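Local atomic coordinates of Exo-alpha-sialidase (Clostridium perfringens, PDB entry 2V72), a protein that binds galactose through its family 32 carbohydrate-binding module and probably helps a large clostridial sialidase toxin attach to host glycans. Residues 84-89 / 96-101; 57-62 / 117-122; 66-71 / 111-116. One frame throughout, in Å; residues are numbered along the deposited sequence.

Contact 1 of 3, residues 84-89 / 96-101; sequences YEIHAI and LVAEGT
Y84 lays its ring over the backbone of G100 at one end of a β hairpin whose second strand, 93-101, is the edge of the five-stranded antiparallel sheet in this F5/8 type C β-sandwich. G100 CA makes a CH-pi contact 4.2 Å from the ring centroid, and G100 N also lies over that face. Y84 CG sits between the backbone N and the carbonyl carbon (chi1 68°), and from there the ring lies over G100. At the other end, on the opposite sheet face, L96 CD1 rests over the H87 ring, 3.7 Å from its centroid and offset toward the rim near CE1 and NE2; E85 CG meets the same methyl. Between them, on the Y84 face, I86 CB packs on A98 CB at 3.7 Å. These side chains are set by backbone pairing that slips by one residue in a classic β bulge, V97 and A98 both facing I86. Further out, W102 stacks on Y84, while I122 and V111 meet I86. The I86 carbonyl serves both bulge amides: V97 N donates at 2.8 Å, nearly along the C=O axis; the A98 N bond is longer, 3.2 Å, with an N-H...O angle of 149°.

Contact 2 of 3, residues 57-62 / 117-122; sequences VNLGKA and IDAEEI
An Asx turn at N58 belongs to the corner of the β-sandwich where N58 meets E121 and the chain turns toward the second sheet; 117-122 turns its own corner at E120. N58 OD1 accepts from G60 N at 3.0 Å, while N58 ND2 donates to E121 OE2 at 2.8 Å. This second bond is nearly straight (173°), lies in the amide plane and uses the anti lone pair of the carboxylate, whose plane is turned 67° from the amide. E121 CG is anti to the backbone N (chi1 -166°), which sets it 3.3 Å from V57 O; the extended chain beyond it carries OE2 to N58. V57 and I122 form an antiparallel hydrogen-bonded pair, and L59 N continues the pairing to E120 O at 2.7 Å. L59 turns inward: its CD1 lies 3.3 Å from A119 O, and its CD2 meets I122 CD1 at 3.9 Å. V65 and V141 of the other sheet also touch L59, which places these methyls in the sandwich interior. E120 and E121 form a classic bulge against I89, and E120 OE1 accepts from N91 N. Both ends of the N58 amide are thus engaged, which fixes its flip: the oxygen holds the turn, and the NH2 group joins it to a probably charged carboxylate on the neighbouring strand.

Contact 3 of 3, residues 66-71 / 111-116; sequences SSIAIT and VTFDSP
S66-I68 pair with V111-F113 as antiparallel strands, their axes 171° apart in direction, until the second strand turns a corner at D114 and S115. I68 and V111 exchange two backbone bonds, I68 N to V111 O at 2.8 Å and V111 N to I68 O at 2.9 Å. F113 N donates to S66 O at 2.7 Å in an almost straight bond (176°), the donor standing above the carbonyl plane. T112 CG2 also approaches S66 O, at 3.3 Å. On the buried side, I68 CD1 meets the F113 ring at its edge, in the ring plane, 3.7 Å from CE1; the I68 and F113 side chains cross obliquely. I70 CD1 reaches V111 CG2 more loosely, at 4.4 Å. On the other side of the strands, S67 CB lies 3.7 Å from T112 OG1. The hydroxyls of both S66 and S67 are hydrogen-bonded to E8 OE2, so one carboxylate oxygen joins two neighbouring serines. Beyond the corner, P116 comes back beside S66. Strand 62-71 has strand 135-142 as another partner, where S66 and S67 form a classic bulge against Y142. Across the sandwich, strand 93-101 closes over this pair, V97 packing on F113 and A98 on V111.

Overall arrangement
The three contacts wrap around one hydrophobic interior. Contact 1 belongs to one sheet of the sandwich, contact 3 to the other, and contact 2 lies where strands 53-59 and 116-119 turn between them. Contacts 1 and 3 have centres about 11 Å apart and meet face to face through I86 CD1 and V111 CG2 (3.9 Å). Contact 2 joins contact 1 by probable backbone bonds, I89 O to E120 N and I89 N to E121 O, and touches contact 3 at I122 CD1 and I68 CD1 (4.0 Å). None supplies a residue to the galactose pocket (H42, W45, R73, N78, F133) or to the calcium site; the side chains of V57 and I70 each lie about 11 Å from the calcium ion.

Contact 1 of 3, residues 84-89 / 96-101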
ATOM      1  N   TYR A  84      -4.875   0.885   9.636  1.00 49.97           N
ATOM      2  CA  TYR A  84      -3.677   1.225   8.870  1.00 50.09           C
ATOM      3  C   TYR A  84      -2.953   2.482   9.375  1.00 50.29           C
ATOM      4  O   TYR A  84      -3.507   3.277  10.143  1.00 50.49           O
ATOM      5  CB  TYR A  84      -4.035   1.403   7.382  1.00 50.01           C
ATOM      6  CG  TYR A  84      -4.900   2.618   7.106  1.00 50.03           C
ATOM      7  CD1 TYR A  84      -4.330   3.847   6.775  1.00 50.08           C
ATOM      8  CD2 TYR A  84      -6.292   2.540   7.195  1.00 50.62           C
ATOM      9  CE1 TYR A  84      -5.124   4.970   6.538  1.00 50.35           C
ATOM     10  CE2 TYR A  84      -7.093   3.648   6.962  1.00 50.13           C
ATOM     11  CZ  TYR A  84      -6.506   4.858   6.630  1.00 50.34           C
ATOM     12  OH  TYR A  84      -7.305   5.947   6.402  1.00 50.15           O
ATOM     13  N   GLU A  85      -1.706   2.631   8.933  1.00 50.24           N
ATOM     14  CA  GLU A  85      -0.933   3.865   9.051  1.00 50.28           C
ATOM     15  C   GLU A  85      -0.247   4.085   7.720  1.00 50.14           C
ATOM     16  O   GLU A  85       0.109   3.125   7.035  1.00 50.41           O
ATOM     17  CB  GLU A  85       0.153   3.739  10.114  1.00 50.34           C
ATOM     18  CG  GLU A  85      -0.287   3.869  11.568  1.00 50.67           C
ATOM     19  CD  GLU A  85       0.877   3.644  12.540  1.00 50.51           C
ATOM     20  OE1 GLU A  85       1.984   3.281  12.075  1.00 51.29           O
ATOM     21  OE2 GLU A  85       0.688   3.816  13.762  1.00 49.76           O
ATOM     22  N   ILE A  86      -0.065   5.346   7.349  1.00 50.08           N
ATOM     23  CA  ILE A  86       0.705   5.699   6.165  1.00 50.10           C
ATOM     24  C   ILE A  86       1.813   6.692   6.549  1.00 50.30           C
ATOM     25  O   ILE A  86       1.545   7.732   7.149  1.00 49.76           O
ATOM     26  CB  ILE A  86      -0.199   6.273   5.033  1.00 50.22           C
ATOM     27  CG1 ILE A  86      -1.327   5.286   4.671  1.00 50.40           C
ATOM     28  CG2 ILE A  86       0.636   6.654   3.803  1.00 50.53           C
ATOM     29  CD1 ILE A  86      -2.138   5.660   3.428  1.00 49.66           C
ATOM     30  N   HIS A  87       3.054   6.341   6.226  1.00 50.96           N
ATOM     31  CA  HIS A  87       4.208   7.204   6.471  1.00 51.60           C
ATOM     32  C   HIS A  87       4.824   7.566   5.143  1.00 52.47           C
ATOM     33  O   HIS A  87       4.797   6.765   4.205  1.00 52.46           O
ATOM     34  CB  HIS A  87       5.285   6.495   7.298  1.00 51.25           C
ATOM     35  CG  HIS A  87       4.866   6.141   8.688  1.00 50.60           C
ATOM     36  ND1 HIS A  87       4.029   5.081   8.965  1.00 50.23           N
ATOM     37  CD2 HIS A  87       5.200   6.681   9.885  1.00 49.88           C
ATOM     38  CE1 HIS A  87       3.859   4.989  10.273  1.00 50.18           C
ATOM     39  NE2 HIS A  87       4.554   5.951  10.854  1.00 49.63           N
ATOM     40  N   ALA A  88       5.377   8.774   5.067  1.00 53.54           N
ATOM     41  CA  ALA A  88       6.096   9.217   3.882  1.00 54.78           C
ATOM     42  C   ALA A  88       7.564   9.414   4.219  1.00 55.56           C
ATOM     43  O   ALA A  88       7.901   9.810   5.333  1.00 55.51           O
ATOM     44  CB  ALA A  88       5.493  10.508   3.339  1.00 54.74           C
ATOM     45  N   ILE A  89       8.433   9.135   3.254  1.00 56.76           N
ATOM     46  CA  ILE A  89       9.867   9.326   3.437  1.00 57.93           C
ATOM     47  C   ILE A  89      10.338  10.424   2.489  1.00 58.45           C
ATOM     48  O   ILE A  89      10.204  10.298   1.267  1.00 58.50           O
ATOM     49  CB  ILE A  89      10.672   7.998   3.230  1.00 58.15           C
ATOM     50  CG1 ILE A  89      10.296   6.949   4.285  1.00 58.45           C
ATOM     51  CG2 ILE A  89      12.185   8.247   3.289  1.00 58.65           C
ATOM     52  CD1 ILE A  89       9.153   6.021   3.884  1.00 59.35           C
ATOM     53  N   LEU A  96       4.649  10.210   9.762  1.00 60.15           N
ATOM     54  CA  LEU A  96       3.265   9.735   9.724  1.00 59.33           C
ATOM     55  C   LEU A  96       2.343  10.782   9.099  1.00 59.01           C
ATOM     56  O   LEU A  96       2.296  11.934   9.545  1.00 58.81           O
ATOM     57  CB  LEU A  96       2.777   9.381  11.136  1.00 59.18           C
ATOM     58  CG  LEU A  96       1.379   8.760  11.280  1.00 58.99           C
ATOM     59  CD1 LEU A  96       1.387   7.274  10.971  1.00 58.51           C
ATOM     60  CD2 LEU A  96       0.810   8.996  12.665  1.00 59.22           C
ATOM     61  N   VAL A  97       1.598  10.363   8.081  1.00 58.57           N
ATOM     62  CA  VAL A  97       0.826  11.287   7.256  1.00 58.27           C
ATOM     63  C   VAL A  97      -0.643  10.884   7.080  1.00 57.89           C
ATOM     64  O   VAL A  97      -1.463  11.689   6.639  1.00 57.99           O
ATOM     65  CB  VAL A  97       1.519  11.500   5.885  1.00 58.33           C
ATOM     66  CG1 VAL A  97       1.275  10.319   4.936  1.00 57.99           C
ATOM     67  CG2 VAL A  97       1.103  12.829   5.269  1.00 58.78           C
ATOM     68  N   ALA A  98      -0.963   9.640   7.422  1.00 57.51           N
ATOM     69  CA  ALA A  98      -2.338   9.148   7.409  1.00 57.10           C
ATOM     70  C   ALA A  98      -2.474   7.966   8.351  1.00 56.85           C
ATOM     71  O   ALA A  98      -1.518   7.221   8.566  1.00 56.76           O
ATOM     72  CB  ALA A  98      -2.767   8.760   5.997  1.00 57.09           C
ATOM     73  N   GLU A  99      -3.661   7.815   8.928  1.00 56.74           N
ATOM     74  CA  GLU A  99      -3.994   6.657   9.756  1.00 57.14           C
ATOM     75  C   GLU A  99      -5.493   6.592   9.957  1.00 56.92           C
ATOM     76  O   GLU A  99      -6.165   7.621   9.941  1.00 57.28           O
ATOM     77  CB  GLU A  99      -3.269   6.695  11.111  1.00 57.47           C
ATOM     78  CG  GLU A  99      -3.321   8.042  11.838  1.00 58.99           C
ATOM     79  CD  GLU A  99      -4.284   8.063  13.014  1.00 60.92           C
ATOM     80  OE1 GLU A  99      -5.437   7.590  12.868  1.00 61.00           O
ATOM     81  OE2 GLU A  99      -3.874   8.565  14.089  1.00 61.52           O
ATOM     82  N   GLY A 100      -6.016   5.382  10.138  1.00 56.72           N
ATOM     83  CA  GLY A 100      -7.435   5.193  10.389  1.00 56.36           C
ATOM     84  C   GLY A 100      -7.901   3.755  10.287  1.00 56.26           C
ATOM     85  O   GLY A 100      -7.149   2.814  10.559  1.00 56.36           O
ATOM     86  N   THR A 101      -9.158   3.604   9.892  1.00 55.89           N
ATOM     87  CA  THR A 101      -9.809   2.314   9.748  1.00 55.54           C
ATOM     88  C   THR A 101     -10.438   2.201   8.359  1.00 55.22           C
ATOM     89  O   THR A 101     -10.967   3.179   7.829  1.00 55.42           O
ATOM     90  CB  THR A 101     -10.841   2.084  10.902  1.00 55.48           C
ATOM     91  OG1 THR A 101     -10.396   1.007  11.736  1.00 55.08           O
ATOM     92  CG2 THR A 101     -12.238   1.759  10.390  1.00 56.19           C
TER

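Contact 2 of 3, residues 57-62 / 117-122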
ATOM      1  N   VAL A  57       6.719   1.429  -0.841  1.00 47.77           N
ATOM      2  CA  VAL A  57       6.800   1.688  -2.260  1.00 48.73           C
ATOM      3  C   VAL A  57       7.646   2.939  -2.484  1.00 49.47           C
ATOM      4  O   VAL A  57       7.269   4.049  -2.075  1.00 49.75           O
ATOM      5  CB  VAL A  57       5.387   1.865  -2.888  1.00 48.78           C
ATOM      6  CG1 VAL A  57       5.494   2.127  -4.381  1.00 49.09           C
ATOM      7  CG2 VAL A  57       4.525   0.637  -2.624  1.00 48.52           C
ATOM      8  N   ASN A  58       8.799   2.745  -3.114  1.00 49.98           N
ATOM      9  CA  ASN A  58       9.655   3.852  -3.508  1.00 50.49           C
ATOM     10  C   ASN A  58       9.135   4.443  -4.799  1.00 50.86           C
ATOM     11  O   ASN A  58       8.756   3.711  -5.715  1.00 50.83           O
ATOM     12  CB  ASN A  58      11.103   3.395  -3.668  1.00 50.42           C
ATOM     13  CG  ASN A  58      12.053   4.551  -3.847  1.00 50.48           C
ATOM     14  OD1 ASN A  58      12.244   5.050  -4.958  1.00 49.06           O
ATOM     15  ND2 ASN A  58      12.664   4.988  -2.745  1.00 51.13           N
ATOM     16  N   LEU A  59       9.124   5.771  -4.867  1.00 51.66           N
ATOM     17  CA  LEU A  59       8.417   6.480  -5.931  1.00 52.10           C
ATOM     18  C   LEU A  59       9.306   6.847  -7.115  1.00 52.95           C
ATOM     19  O   LEU A  59       8.801   7.284  -8.159  1.00 53.25           O
ATOM     20  CB  LEU A  59       7.692   7.709  -5.369  1.00 51.81           C
ATOM     21  CG  LEU A  59       6.721   7.475  -4.201  1.00 50.93           C
ATOM     22  CD1 LEU A  59       6.189   8.793  -3.675  1.00 50.91           C
ATOM     23  CD2 LEU A  59       5.563   6.539  -4.571  1.00 50.30           C
ATOM     24  N   GLY A  60      10.617   6.651  -6.961  1.00 53.54           N
ATOM     25  CA  GLY A  60      11.575   6.915  -8.042  1.00 54.35           C
ATOM     26  C   GLY A  60      12.271   8.256  -7.923  1.00 54.81           C
ATOM     27  O   GLY A  60      13.474   8.361  -8.153  1.00 55.08           O
ATOM     28  N   LYS A  61      11.505   9.287  -7.574  1.00 55.31           N
ATOM     29  CA  LYS A  61      12.049  10.625  -7.335  1.00 55.78           C
ATOM     30  C   LYS A  61      11.225  11.351  -6.276  1.00 55.53           C
ATOM     31  O   LYS A  61      10.302  10.770  -5.706  1.00 55.62           O
ATOM     32  CB  LYS A  61      12.143  11.431  -8.639  1.00 55.62           C
ATOM     33  CG  LYS A  61      10.823  11.751  -9.322  1.00 56.32           C
ATOM     34  CD  LYS A  61      11.083  12.479 -10.654  1.00 57.01           C
ATOM     35  CE  LYS A  61       9.827  13.158 -11.218  1.00 58.33           C
ATOM     36  NZ  LYS A  61       9.334  14.278 -10.350  1.00 59.08           N
ATOM     37  N   ALA A  62      11.575  12.605  -5.991  1.00 55.42           N
ATOM     38  CA  ALA A  62      10.783  13.433  -5.087  1.00 55.38           C
ATOM     39  C   ALA A  62       9.458  13.826  -5.751  1.00 55.19           C
ATOM     40  O   ALA A  62       9.438  14.421  -6.827  1.00 55.12           O
ATOM     41  CB  ALA A  62      11.565  14.664  -4.664  1.00 55.42           C
ATOM     42  N   ILE A 117       1.669  16.179  -0.234  1.00 53.81           N
ATOM     43  CA  ILE A 117       2.850  15.870   0.564  1.00 53.76           C
ATOM     44  C   ILE A 117       4.075  15.521  -0.278  1.00 53.46           C
ATOM     45  O   ILE A 117       3.978  14.833  -1.297  1.00 53.62           O
ATOM     46  CB  ILE A 117       2.563  14.807   1.654  1.00 53.82           C
ATOM     47  CG1 ILE A 117       1.903  13.558   1.062  1.00 54.59           C
ATOM     48  CG2 ILE A 117       1.671  15.404   2.734  1.00 53.89           C
ATOM     49  CD1 ILE A 117       2.212  12.262   1.812  1.00 53.59           C
ATOM     50  N   ASP A 118       5.220  16.039   0.148  1.00 53.17           N
ATOM     51  CA  ASP A 118       6.504  15.727  -0.471  1.00 52.88           C
ATOM     52  C   ASP A 118       6.932  14.356   0.021  1.00 52.19           C
ATOM     53  O   ASP A 118       6.983  14.119   1.224  1.00 51.93           O
ATOM     54  CB  ASP A 118       7.567  16.773  -0.090  1.00 53.16           C
ATOM     55  CG  ASP A 118       7.174  18.186  -0.483  1.00 53.80           C
ATOM     56  OD1 ASP A 118       7.141  18.495  -1.698  1.00 55.58           O
ATOM     57  OD2 ASP A 118       6.900  18.993   0.426  1.00 54.30           O
ATOM     58  N   ALA A 119       7.221  13.452  -0.911  1.00 51.74           N
ATOM     59  CA  ALA A 119       7.613  12.086  -0.563  1.00 51.43           C
ATOM     60  C   ALA A 119       8.349  11.406  -1.709  1.00 51.17           C
ATOM     61  O   ALA A 119       7.932  11.507  -2.862  1.00 50.93           O
ATOM     62  CB  ALA A 119       6.381  11.266  -0.166  1.00 51.53           C
ATOM     63  N   GLU A 120       9.447  10.723  -1.377  1.00 51.11           N
ATOM     64  CA  GLU A 120      10.173   9.868  -2.328  1.00 51.03           C
ATOM     65  C   GLU A 120       9.728   8.409  -2.185  1.00 50.56           C
ATOM     66  O   GLU A 120       9.979   7.578  -3.065  1.00 50.47           O
ATOM     67  CB  GLU A 120      11.689   9.917  -2.083  1.00 51.42           C
ATOM     68  CG  GLU A 120      12.219  11.109  -1.290  1.00 53.08           C
ATOM     69  CD  GLU A 120      13.455  10.745  -0.481  1.00 55.51           C
ATOM     70  OE1 GLU A 120      13.388  10.799   0.769  1.00 56.69           O
ATOM     71  OE2 GLU A 120      14.488  10.378  -1.086  1.00 56.07           O
ATOM     72  N   GLU A 121       9.096   8.107  -1.055  1.00 50.05           N
ATOM     73  CA  GLU A 121       8.702   6.751  -0.709  1.00 49.95           C
ATOM     74  C   GLU A 121       7.484   6.792   0.212  1.00 49.64           C
ATOM     75  O   GLU A 121       7.329   7.727   0.993  1.00 49.65           O
ATOM     76  CB  GLU A 121       9.869   6.025  -0.026  1.00 49.80           C
ATOM     77  CG  GLU A 121       9.700   4.516   0.089  1.00 50.06           C
ATOM     78  CD  GLU A 121      10.974   3.802   0.507  1.00 50.29           C
ATOM     79  OE1 GLU A 121      10.962   3.140   1.570  1.00 49.35           O
ATOM     80  OE2 GLU A 121      11.985   3.905  -0.224  1.00 51.22           O
ATOM     81  N   ILE A 122       6.622   5.783   0.100  1.00 49.56           N
ATOM     82  CA  ILE A 122       5.437   5.652   0.957  1.00 49.68           C
ATOM     83  C   ILE A 122       5.372   4.265   1.578  1.00 49.27           C
ATOM     84  O   ILE A 122       5.714   3.273   0.938  1.00 49.40           O
ATOM     85  CB  ILE A 122       4.129   5.899   0.170  1.00 50.15           C
ATOM     86  CG1 ILE A 122       4.168   7.262  -0.521  1.00 50.61           C
ATOM     87  CG2 ILE A 122       2.914   5.829   1.099  1.00 50.72           C
ATOM     88  CD1 ILE A 122       3.181   7.387  -1.637  1.00 53.38           C
TER

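Contact 3 of 3, residues 66-71 / 111-116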
ATOM      1  N   SER A  66      -0.879  13.972  -3.850  1.00 50.49           N
ATOM      2  CA  SER A  66      -2.179  14.477  -3.422  1.00 49.68           C
ATOM      3  C   SER A  66      -3.130  13.354  -3.021  1.00 48.83           C
ATOM      4  O   SER A  66      -4.063  13.585  -2.261  1.00 48.90           O
ATOM      5  CB  SER A  66      -2.803  15.384  -4.493  1.00 49.75           C
ATOM      6  OG  SER A  66      -2.582  14.892  -5.806  1.00 51.13           O
ATOM      7  N   SER A  67      -2.893  12.141  -3.516  1.00 47.61           N
ATOM      8  CA  SER A  67      -3.734  10.994  -3.143  1.00 46.70           C
ATOM      9  C   SER A  67      -3.096   9.632  -3.384  1.00 45.93           C
ATOM     10  O   SER A  67      -2.122   9.501  -4.129  1.00 45.46           O
ATOM     11  CB  SER A  67      -5.112  11.052  -3.831  1.00 46.58           C
ATOM     12  OG  SER A  67      -5.014  10.794  -5.217  1.00 46.14           O
ATOM     13  N   ILE A  68      -3.670   8.622  -2.734  1.00 45.39           N
ATOM     14  CA  ILE A  68      -3.233   7.227  -2.862  1.00 44.83           C
ATOM     15  C   ILE A  68      -4.475   6.334  -2.971  1.00 44.66           C
ATOM     16  O   ILE A  68      -5.395   6.450  -2.159  1.00 44.39           O
ATOM     17  CB  ILE A  68      -2.348   6.793  -1.654  1.00 44.58           C
ATOM     18  CG1 ILE A  68      -1.082   7.660  -1.570  1.00 44.13           C
ATOM     19  CG2 ILE A  68      -1.963   5.319  -1.752  1.00 44.49           C
ATOM     20  CD1 ILE A  68      -0.529   7.817  -0.176  1.00 42.70           C
ATOM     21  N   ALA A  69      -4.499   5.465  -3.979  1.00 44.49           N
ATOM     22  CA  ALA A  69      -5.575   4.489  -4.129  1.00 44.84           C
ATOM     23  C   ALA A  69      -5.089   3.080  -3.810  1.00 44.98           C
ATOM     24  O   ALA A  69      -4.181   2.553  -4.462  1.00 44.95           O
ATOM     25  CB  ALA A  69      -6.186   4.555  -5.529  1.00 44.68           C
ATOM     26  N   ILE A  70      -5.700   2.489  -2.789  1.00 45.48           N
ATOM     27  CA  ILE A  70      -5.367   1.141  -2.323  1.00 45.66           C
ATOM     28  C   ILE A  70      -6.461   0.167  -2.768  1.00 45.84           C
ATOM     29  O   ILE A  70      -7.563   0.134  -2.199  1.00 45.56           O
ATOM     30  CB  ILE A  70      -5.194   1.099  -0.779  1.00 45.86           C
ATOM     31  CG1 ILE A  70      -4.121   2.097  -0.316  1.00 46.64           C
ATOM     32  CG2 ILE A  70      -4.869  -0.314  -0.303  1.00 45.01           C
ATOM     33  CD1 ILE A  70      -4.662   3.510  -0.023  1.00 48.32           C
ATOM     34  N   THR A  71      -6.139  -0.617  -3.794  1.00 46.03           N
ATOM     35  CA  THR A  71      -7.054  -1.605  -4.366  1.00 46.06           C
ATOM     36  C   THR A  71      -6.917  -2.959  -3.656  1.00 46.25           C
ATOM     37  O   THR A  71      -5.869  -3.605  -3.739  1.00 46.23           O
ATOM     38  CB  THR A  71      -6.778  -1.794  -5.869  1.00 45.99           C
ATOM     39  OG1 THR A  71      -6.740  -0.515  -6.516  1.00 46.11           O
ATOM     40  CG2 THR A  71      -7.837  -2.687  -6.525  1.00 46.00           C
ATOM     41  N   VAL A 111      -7.006   7.719  -0.088  1.00 50.27           N
ATOM     42  CA  VAL A 111      -6.481   8.630   0.916  1.00 50.04           C
ATOM     43  C   VAL A 111      -6.050   9.888   0.174  1.00 49.87           C
ATOM     44  O   VAL A 111      -5.232   9.832  -0.748  1.00 49.20           O
ATOM     45  CB  VAL A 111      -5.291   8.009   1.702  1.00 49.96           C
ATOM     46  CG1 VAL A 111      -4.597   9.061   2.557  1.00 49.87           C
ATOM     47  CG2 VAL A 111      -5.770   6.850   2.573  1.00 50.02           C
ATOM     48  N   THR A 112      -6.625  11.018   0.563  1.00 50.04           N
ATOM     49  CA  THR A 112      -6.333  12.274  -0.118  1.00 50.55           C
ATOM     50  C   THR A 112      -5.667  13.275   0.823  1.00 50.68           C
ATOM     51  O   THR A 112      -6.007  13.366   2.004  1.00 50.15           O
ATOM     52  CB  THR A 112      -7.593  12.856  -0.801  1.00 50.67           C
ATOM     53  OG1 THR A 112      -8.094  11.904  -1.754  1.00 50.36           O
ATOM     54  CG2 THR A 112      -7.277  14.172  -1.535  1.00 51.42           C
ATOM     55  N   PHE A 113      -4.695  14.000   0.285  1.00 51.24           N
ATOM     56  CA  PHE A 113      -4.009  15.046   1.022  1.00 51.88           C
ATOM     57  C   PHE A 113      -4.359  16.404   0.416  1.00 52.38           C
ATOM     58  O   PHE A 113      -3.857  16.762  -0.659  1.00 52.41           O
ATOM     59  CB  PHE A 113      -2.493  14.807   1.015  1.00 51.84           C
ATOM     60  CG  PHE A 113      -2.087  13.449   1.522  1.00 51.64           C
ATOM     61  CD1 PHE A 113      -1.749  12.435   0.633  1.00 52.04           C
ATOM     62  CD2 PHE A 113      -2.047  13.181   2.886  1.00 51.35           C
ATOM     63  CE1 PHE A 113      -1.372  11.178   1.092  1.00 51.14           C
ATOM     64  CE2 PHE A 113      -1.676  11.925   3.353  1.00 50.57           C
ATOM     65  CZ  PHE A 113      -1.335  10.928   2.457  1.00 50.86           C
ATOM     66  N   ASP A 114      -5.234  17.140   1.107  1.00 53.02           N
ATOM     67  CA  ASP A 114      -5.640  18.498   0.707  1.00 53.62           C
ATOM     68  C   ASP A 114      -4.419  19.378   0.427  1.00 53.66           C
ATOM     69  O   ASP A 114      -4.351  20.042  -0.612  1.00 53.68           O
ATOM     70  CB  ASP A 114      -6.530  19.142   1.779  1.00 53.85           C
ATOM     71  CG  ASP A 114      -7.888  18.445   1.934  1.00 55.06           C
ATOM     72  OD1 ASP A 114      -8.393  17.845   0.953  1.00 56.36           O
ATOM     73  OD2 ASP A 114      -8.462  18.516   3.047  1.00 56.00           O
ATOM     74  N   SER A 115      -3.470  19.375   1.360  1.00 53.80           N
ATOM     75  CA  SER A 115      -2.112  19.863   1.110  1.00 54.12           C
ATOM     76  C   SER A 115      -1.240  18.695   0.634  1.00 53.92           C
ATOM     77  O   SER A 115      -0.987  17.770   1.412  1.00 53.82           O
ATOM     78  CB  SER A 115      -1.504  20.462   2.381  1.00 54.06           C
ATOM     79  OG  SER A 115      -1.721  21.858   2.448  1.00 55.54           O
ATOM     80  N   PRO A 116      -0.779  18.735  -0.639  1.00 53.81           N
ATOM     81  CA  PRO A 116       0.012  17.646  -1.237  1.00 53.71           C
ATOM     82  C   PRO A 116       1.351  17.434  -0.527  1.00 53.73           C
ATOM     83  O   PRO A 116       2.078  18.393  -0.253  1.00 53.38           O
ATOM     84  CB  PRO A 116       0.242  18.117  -2.676  1.00 53.72           C
ATOM     85  CG  PRO A 116      -0.798  19.169  -2.911  1.00 54.18           C
ATOM     86  CD  PRO A 116      -0.974  19.842  -1.590  1.00 53.69           C
TER